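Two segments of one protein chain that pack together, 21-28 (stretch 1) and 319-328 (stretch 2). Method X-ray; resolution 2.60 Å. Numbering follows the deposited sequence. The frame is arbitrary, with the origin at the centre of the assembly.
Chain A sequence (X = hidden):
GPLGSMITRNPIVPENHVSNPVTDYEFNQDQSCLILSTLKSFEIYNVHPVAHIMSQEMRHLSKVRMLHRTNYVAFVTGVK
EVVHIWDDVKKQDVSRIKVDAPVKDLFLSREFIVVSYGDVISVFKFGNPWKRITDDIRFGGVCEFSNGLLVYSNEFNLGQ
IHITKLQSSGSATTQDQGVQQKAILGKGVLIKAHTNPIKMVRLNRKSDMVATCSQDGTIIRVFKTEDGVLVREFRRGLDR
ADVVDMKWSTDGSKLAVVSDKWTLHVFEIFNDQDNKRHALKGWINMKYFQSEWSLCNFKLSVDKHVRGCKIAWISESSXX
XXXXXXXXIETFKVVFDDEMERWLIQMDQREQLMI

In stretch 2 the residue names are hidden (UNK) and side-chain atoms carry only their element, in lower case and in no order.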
ATOM      1  N   PRO A  21      13.788 -12.998 -12.708  1.00 55.77           N
ATOM      2  CA  PRO A  21      12.849 -12.719 -11.617  1.00 54.33           C
ATOM      3  C   PRO A  21      12.721 -11.270 -11.191  1.00 52.09           C
ATOM      4  O   PRO A  21      13.696 -10.520 -11.186  1.00 52.87           O
ATOM      5  CB  PRO A  21      13.375 -13.580 -10.460  1.00 53.46           C
ATOM      6  CG  PRO A  21      14.362 -14.514 -11.096  1.00 54.88           C
ATOM      7  CD  PRO A  21      14.969 -13.694 -12.183  1.00 54.62           C
ATOM      8  N   VAL A  22      11.505 -10.892 -10.818  1.00 49.21           N
ATOM      9  CA  VAL A  22      11.242  -9.550 -10.334  1.00 45.95           C
ATOM     10  C   VAL A  22      11.893  -9.491  -8.948  1.00 43.68           C
ATOM     11  O   VAL A  22      11.678 -10.370  -8.119  1.00 44.72           O
ATOM     12  CB  VAL A  22       9.729  -9.315 -10.242  1.00 44.57           C
ATOM     13  CG1 VAL A  22       9.426  -7.991  -9.554  1.00 45.21           C
ATOM     14  CG2 VAL A  22       9.152  -9.331 -11.631  1.00 42.96           C
ATOM     15  N   THR A  23      12.709  -8.477  -8.700  1.00 41.30           N
ATOM     16  CA  THR A  23      13.377  -8.371  -7.410  1.00 40.99           C
ATOM     17  C   THR A  23      12.676  -7.381  -6.483  1.00 41.96           C
ATOM     18  O   THR A  23      12.967  -7.314  -5.286  1.00 42.14           O
ATOM     19  CB  THR A  23      14.863  -7.965  -7.592  1.00 40.99           C
ATOM     20  OG1 THR A  23      14.950  -6.812  -8.441  1.00 39.76           O
ATOM     21  CG2 THR A  23      15.647  -9.108  -8.228  1.00 40.89           C
ATOM     22  N   ASP A  24      11.743  -6.619  -7.045  1.00 41.34           N
ATOM     23  CA  ASP A  24      10.977  -5.644  -6.285  1.00 42.17           C
ATOM     24  C   ASP A  24      10.012  -4.952  -7.235  1.00 42.08           C
ATOM     25  O   ASP A  24      10.264  -4.869  -8.439  1.00 42.61           O
ATOM     26  CB  ASP A  24      11.905  -4.613  -5.631  1.00 42.63           C
ATOM     27  CG  ASP A  24      11.212  -3.807  -4.538  1.00 42.75           C
ATOM     28  OD1 ASP A  24      10.410  -4.392  -3.780  1.00 42.85           O
ATOM     29  OD2 ASP A  24      11.483  -2.595  -4.424  1.00 42.41           O
ATOM     30  N   TYR A  25       8.897  -4.483  -6.688  1.00 39.83           N
ATOM     31  CA  TYR A  25       7.882  -3.794  -7.469  1.00 39.20           C
ATOM     32  C   TYR A  25       7.078  -2.933  -6.508  1.00 40.07           C
ATOM     33  O   TYR A  25       6.933  -3.274  -5.339  1.00 40.08           O
ATOM     34  CB  TYR A  25       6.973  -4.797  -8.191  1.00 37.45           C
ATOM     35  CG  TYR A  25       6.219  -5.748  -7.287  1.00 36.26           C
ATOM     36  CD1 TYR A  25       6.899  -6.630  -6.439  1.00 33.93           C
ATOM     37  CD2 TYR A  25       4.818  -5.775  -7.284  1.00 34.89           C
ATOM     38  CE1 TYR A  25       6.205  -7.517  -5.605  1.00 33.69           C
ATOM     39  CE2 TYR A  25       4.111  -6.658  -6.459  1.00 32.78           C
ATOM     40  CZ  TYR A  25       4.809  -7.521  -5.622  1.00 35.22           C
ATOM     41  OH  TYR A  25       4.118  -8.376  -4.795  1.00 33.98           O
ATOM     42  N   GLU A  26       6.561  -1.815  -6.998  1.00 40.31           N
ATOM     43  CA  GLU A  26       5.811  -0.914  -6.143  1.00 39.80           C
ATOM     44  C   GLU A  26       5.033   0.080  -7.002  1.00 39.01           C
ATOM     45  O   GLU A  26       5.451   0.398  -8.117  1.00 38.22           O
ATOM     46  CB  GLU A  26       6.795  -0.186  -5.221  1.00 39.67           C
ATOM     47  CG  GLU A  26       6.167   0.646  -4.128  1.00 41.66           C
ATOM     48  CD  GLU A  26       5.243  -0.167  -3.254  1.00 45.04           C
ATOM     49  OE1 GLU A  26       4.109  -0.451  -3.703  1.00 47.12           O
ATOM     50  OE2 GLU A  26       5.654  -0.530  -2.129  1.00 42.35           O
ATOM     51  N   PHE A  27       3.895   0.546  -6.489  1.00 37.31           N
ATOM     52  CA  PHE A  27       3.055   1.512  -7.197  1.00 37.44           C
ATOM     53  C   PHE A  27       3.533   2.928  -6.880  1.00 38.10           C
ATOM     54  O   PHE A  27       4.202   3.141  -5.869  1.00 37.81           O
ATOM     55  CB  PHE A  27       1.603   1.389  -6.731  1.00 35.03           C
ATOM     56  CG  PHE A  27       0.994   0.057  -6.998  1.00 34.66           C
ATOM     57  CD1 PHE A  27       0.363  -0.203  -8.209  1.00 31.19           C
ATOM     58  CD2 PHE A  27       1.072  -0.956  -6.044  1.00 32.92           C
ATOM     59  CE1 PHE A  27      -0.181  -1.446  -8.469  1.00 30.15           C
ATOM     60  CE2 PHE A  27       0.530  -2.204  -6.296  1.00 29.75           C
ATOM     61  CZ  PHE A  27      -0.098  -2.451  -7.512  1.00 28.85           C
ATOM     62  N   ASN A  28       3.202   3.895  -7.733  1.00 39.00           N
ATOM     63  CA  ASN A  28       3.589   5.270  -7.436  1.00 42.21           C
ATOM     64  C   ASN A  28       2.525   5.815  -6.478  1.00 42.69           C
ATOM     65  O   ASN A  28       1.458   5.220  -6.338  1.00 43.52           O
ATOM     66  CB  ASN A  28       3.696   6.117  -8.711  1.00 43.50           C
ATOM     67  CG  ASN A  28       2.361   6.363  -9.383  1.00 46.05           C
ATOM     68  OD1 ASN A  28       1.325   5.796  -9.004  1.00 45.70           O
ATOM     69  ND2 ASN A  28       2.380   7.217 -10.404  1.00 45.15           N
ATOM     70  N   UNK A 319      -9.976  -2.689  -8.579  1.00 39.57           N
ATOM     71  CA  UNK A 319      -8.633  -2.758  -8.035  1.00 38.18           C
ATOM     72  C   UNK A 319      -7.809  -3.772  -8.821  1.00 38.21           C
ATOM     73  O   UNK A 319      -8.354  -4.648  -9.498  1.00 37.02           O
ATOM     74  c   UNK A 319      -8.680  -3.129  -6.550  1.00 34.69           C
ATOM     75  c   UNK A 319      -9.244  -4.491  -6.161  1.00 33.45           C
ATOM     76  c   UNK A 319      -9.856  -4.430  -4.765  1.00 30.88           C
ATOM     77  c   UNK A 319      -8.128  -5.504  -6.186  1.00 32.76           C
ATOM     78  N   UNK A 320      -6.491  -3.630  -8.752  1.00 37.16           N
ATOM     79  CA  UNK A 320      -5.600  -4.538  -9.453  1.00 35.70           C
ATOM     80  C   UNK A 320      -4.756  -5.328  -8.468  1.00 36.46           C
ATOM     81  O   UNK A 320      -4.494  -4.891  -7.343  1.00 36.15           O
ATOM     82  c   UNK A 320      -4.629  -3.794 -10.409  1.00 33.80           C
ATOM     83  c   UNK A 320      -5.390  -3.099 -11.497  1.00 30.69           C
ATOM     84  c   UNK A 320      -3.786  -2.805  -9.632  1.00 33.81           C
ATOM     85  N   UNK A 321      -4.351  -6.511  -8.901  1.00 36.76           N
ATOM     86  CA  UNK A 321      -3.512  -7.372  -8.092  1.00 35.67           C
ATOM     87  C   UNK A 321      -2.327  -7.703  -8.985  1.00 36.65           C
ATOM     88  O   UNK A 321      -2.504  -8.106 -10.144  1.00 37.57           O
ATOM     89  c   UNK A 321      -4.251  -8.655  -7.693  1.00 33.60           C
ATOM     90  c   UNK A 321      -3.290  -9.611  -6.987  1.00 33.01           C
ATOM     91  c   UNK A 321      -5.427  -8.306  -6.774  1.00 32.31           C
ATOM     92  N   UNK A 322      -1.126  -7.483  -8.466  1.00 34.04           N
ATOM     93  CA  UNK A 322       0.074  -7.769  -9.230  1.00 34.09           C
ATOM     94  C   UNK A 322       0.831  -8.939  -8.603  1.00 34.01           C
ATOM     95  O   UNK A 322       1.164  -8.920  -7.410  1.00 32.21           O
ATOM     96  c   UNK A 322       0.214  -5.371  -9.853  1.00 32.96           C
ATOM     97  c   UNK A 322       2.223  -6.836 -10.164  1.00 33.35           C
ATOM     98  c   UNK A 322       0.990  -6.538  -9.295  1.00 34.12           C
ATOM     99  N   UNK A 323       1.075  -9.963  -9.416  1.00 32.90           N
ATOM    100  CA  UNK A 323       1.792 -11.146  -8.965  1.00 34.04           C
ATOM    101  C   UNK A 323       3.217 -11.066  -9.501  1.00 35.50           C
ATOM    102  O   UNK A 323       3.439 -11.233 -10.701  1.00 37.17           O
ATOM    103  c   UNK A 323      -0.333 -12.510  -9.132  1.00 33.01           C
ATOM    104  c   UNK A 323      -2.530 -13.741  -5.777  1.00 30.95           C
ATOM    105  c   UNK A 323      -0.290 -13.427  -6.687  1.00 31.79           C
ATOM    106  c   UNK A 323      -1.415 -12.194  -9.921  1.00 32.20           C
ATOM    107  c   UNK A 323      -3.120 -13.300  -6.937  1.00 31.90           C
ATOM    108  c   UNK A 323      -1.130 -13.808  -5.642  1.00 31.94           C
ATOM    109  c   UNK A 323       1.111 -12.403  -9.496  1.00 31.40           C
ATOM    110  c   UNK A 323      -2.278 -12.914  -7.985  1.00 32.28           C
ATOM    111  c   UNK A 323      -0.867 -12.973  -7.882  1.00 32.94           C
ATOM    112  n   UNK A 323      -2.584 -12.439  -9.233  1.00 33.68           N
ATOM    113  N   UNK A 324       4.203 -10.806  -8.625  1.00 36.51           N
ATOM    114  CA  UNK A 324       5.592 -10.710  -9.093  1.00 38.43           C
ATOM    115  C   UNK A 324       6.159 -11.950  -9.780  1.00 39.91           C
ATOM    116  O   UNK A 324       6.914 -11.811 -10.738  1.00 43.78           O
ATOM    117  c   UNK A 324       5.557 -10.914  -6.732  1.00 37.83           C
ATOM    118  c   UNK A 324       4.128 -10.625  -7.164  1.00 36.40           C
ATOM    119  c   UNK A 324       6.369 -10.320  -7.827  1.00 36.72           C
ATOM    120  N   UNK A 325       5.780 -13.145  -9.324  1.00 40.68           N
ATOM    121  CA  UNK A 325       6.288 -14.397  -9.902  1.00 42.10           C
ATOM    122  C   UNK A 325       5.870 -14.717 -11.349  1.00 42.67           C
ATOM    123  O   UNK A 325       6.596 -15.403 -12.060  1.00 45.07           O
ATOM    124  c   UNK A 325       4.556 -16.118  -9.162  1.00 48.63           C
ATOM    125  n   UNK A 325       2.733 -17.300  -9.495  1.00 50.73           N
ATOM    126  c   UNK A 325       4.107 -17.355  -9.484  1.00 50.14           C
ATOM    127  n   UNK A 325       3.431 -15.338  -8.987  1.00 49.14           N
ATOM    128  c   UNK A 325       2.351 -16.071  -9.192  1.00 50.27           C
ATOM    129  c   UNK A 325       5.949 -15.591  -8.991  1.00 43.57           C
ATOM    130  N   UNK A 326       4.713 -14.254 -11.797  1.00 42.95           N
ATOM    131  CA  UNK A 326       4.328 -14.511 -13.183  1.00 44.07           C
ATOM    132  C   UNK A 326       4.224 -13.176 -13.901  1.00 43.42           C
ATOM    133  O   UNK A 326       3.846 -13.121 -15.067  1.00 42.70           O
ATOM    134  c   UNK A 326       2.959 -15.229 -13.301  1.00 46.71           C
ATOM    135  o   UNK A 326       1.931 -14.415 -12.718  1.00 49.62           O
ATOM    136  c   UNK A 326       3.000 -16.582 -12.600  1.00 47.90           C
ATOM    137  N   UNK A 327       4.579 -12.107 -13.188  1.00 44.71           N
ATOM    138  CA  UNK A 327       4.510 -10.741 -13.702  1.00 44.78           C
ATOM    139  C   UNK A 327       3.165 -10.484 -14.358  1.00 44.86           C
ATOM    140  O   UNK A 327       3.077  -9.878 -15.432  1.00 45.28           O
ATOM    141  c   UNK A 327       8.013  -9.619 -15.020  1.00 55.51           C
ATOM    142  c   UNK A 327       8.093 -11.095 -17.007  1.00 61.02           C
ATOM    143  c   UNK A 327       5.644 -10.459 -14.691  1.00 47.10           C
ATOM    144  n   UNK A 327       7.268 -10.288 -17.672  1.00 59.71           N
ATOM    145  c   UNK A 327       6.907  -9.946 -14.023  1.00 50.12           C
ATOM    146  n   UNK A 327       8.467 -10.798 -15.761  1.00 59.20           N
ATOM    147  n   UNK A 327       8.558 -12.192 -17.596  1.00 59.84           N
ATOM    148  N   UNK A 328       2.111 -10.951 -13.695  1.00 44.25           N
ATOM    149  CA  UNK A 328       0.758 -10.775 -14.195  1.00 43.16           C
ATOM    150  C   UNK A 328      -0.046  -9.768 -13.380  1.00 40.89           C
ATOM    151  O   UNK A 328       0.137  -9.648 -12.166  1.00 41.43           O
ATOM    152  c   UNK A 328      -0.198 -12.554 -15.652  1.00 46.67           C
ATOM    153  c   UNK A 328       1.106 -14.919 -16.092  1.00 47.43           C
ATOM    154  s   UNK A 328      -0.535 -14.281 -15.850  1.00 50.73           S
ATOM    155  c   UNK A 328       0.047 -12.120 -14.233  1.00 42.54           C
TER

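Position 319 carries four carbons that fork at the second, and none comes near stretch 1; the fork one bond beyond CB identifies Leu 319. At position 320 a single carbon bears two more, the branched pattern of valine; it faces stretch 1, with a branch carbon against the ring of Phe 27. This is Val 320, and its CG2 lies 4.0 Å from CE1 of Phe 27, an apolar contact. Position 321 has the same three carbons branched at CB, but its CA-to-CB bond points away from stretch 1, in keeping with the alternation of side chains along a strand; it is Val 321.

Position 322 again shows one carbon carrying two, now turned back toward stretch 1, where one branch carbon touches the ring of Phe 27 and the other that of Tyr 25. This is Val 322, in the t rotamer. Its two methyls divide the neighbours: CG2 is 3.8 Å from CZ of Phe 27, while CG1 is 4.0 Å from CD2 of Tyr 25. The backbone takes part as well, since O of Val 322 is 3.8 Å from CE2 of Tyr 25.

Position 323 holds one carbon followed by fused five- and six-membered rings of eight carbons and one nitrogen, an indole; its CA-to-CB bond points away from stretch 1, and the side chain makes no contact there. It is Trp 323, the end of the strand. At position 324 three carbons close a ring onto the backbone nitrogen, which only proline does, and carbons of this ring lie against Tyr 25 and Val 22. In Pro 324, CB sits 4.0 Å from the centroid of the Tyr 25 ring, 28° off the normal, a CH-pi contact over one face, and CD is 3.3 Å from OH of Tyr 25. From Val 22, CG1 approaches CB of Pro 324 at 4.2 Å and CG2 reaches O of Pro 324 at 3.5 Å.

Position 325 has one carbon and then a five-membered ring of three carbons and two nitrogens, an imidazole; its CA-to-CB bond points away from stretch 1, and the side chain makes no contact there. It is His 325. Position 326 has one carbon bearing an oxygen and a carbon, its CA-to-CB bond also directed away: Thr 326. Position 327 runs through three carbons and a nitrogen to a carbon with two further nitrogens, a guanidinium. Its CA-to-CB bond points sideways, yet the chain comes closer further out, and an early carbon lies against Val 22. It is Arg 327, with CG 3.3 Å from CG2 of Val 22. Position 328, an unbranched run of two carbons, a sulfur and a carbon, is Met 328, out of reach of stretch 1. Its O accepts a hydrogen bond from N of Trp 323 at 2.9 Å, which helps close the turn.

The contact works through side-chain packing, with no hydrogen bond between the stretches. Their strands run nearly antiparallel, at 167°, but their axes approach no closer than 9.5 Å, leaving room for side chains to fill the gap. Phe 27 touches Val 320 and Val 322, Tyr 25 spans Val 322 and Pro 324, and Val 22 continues onto Pro 324 and Arg 327. Together they bury 348 Å², counting both sides.

Stretch 2, residues 319-328: LVVVWPHTRM
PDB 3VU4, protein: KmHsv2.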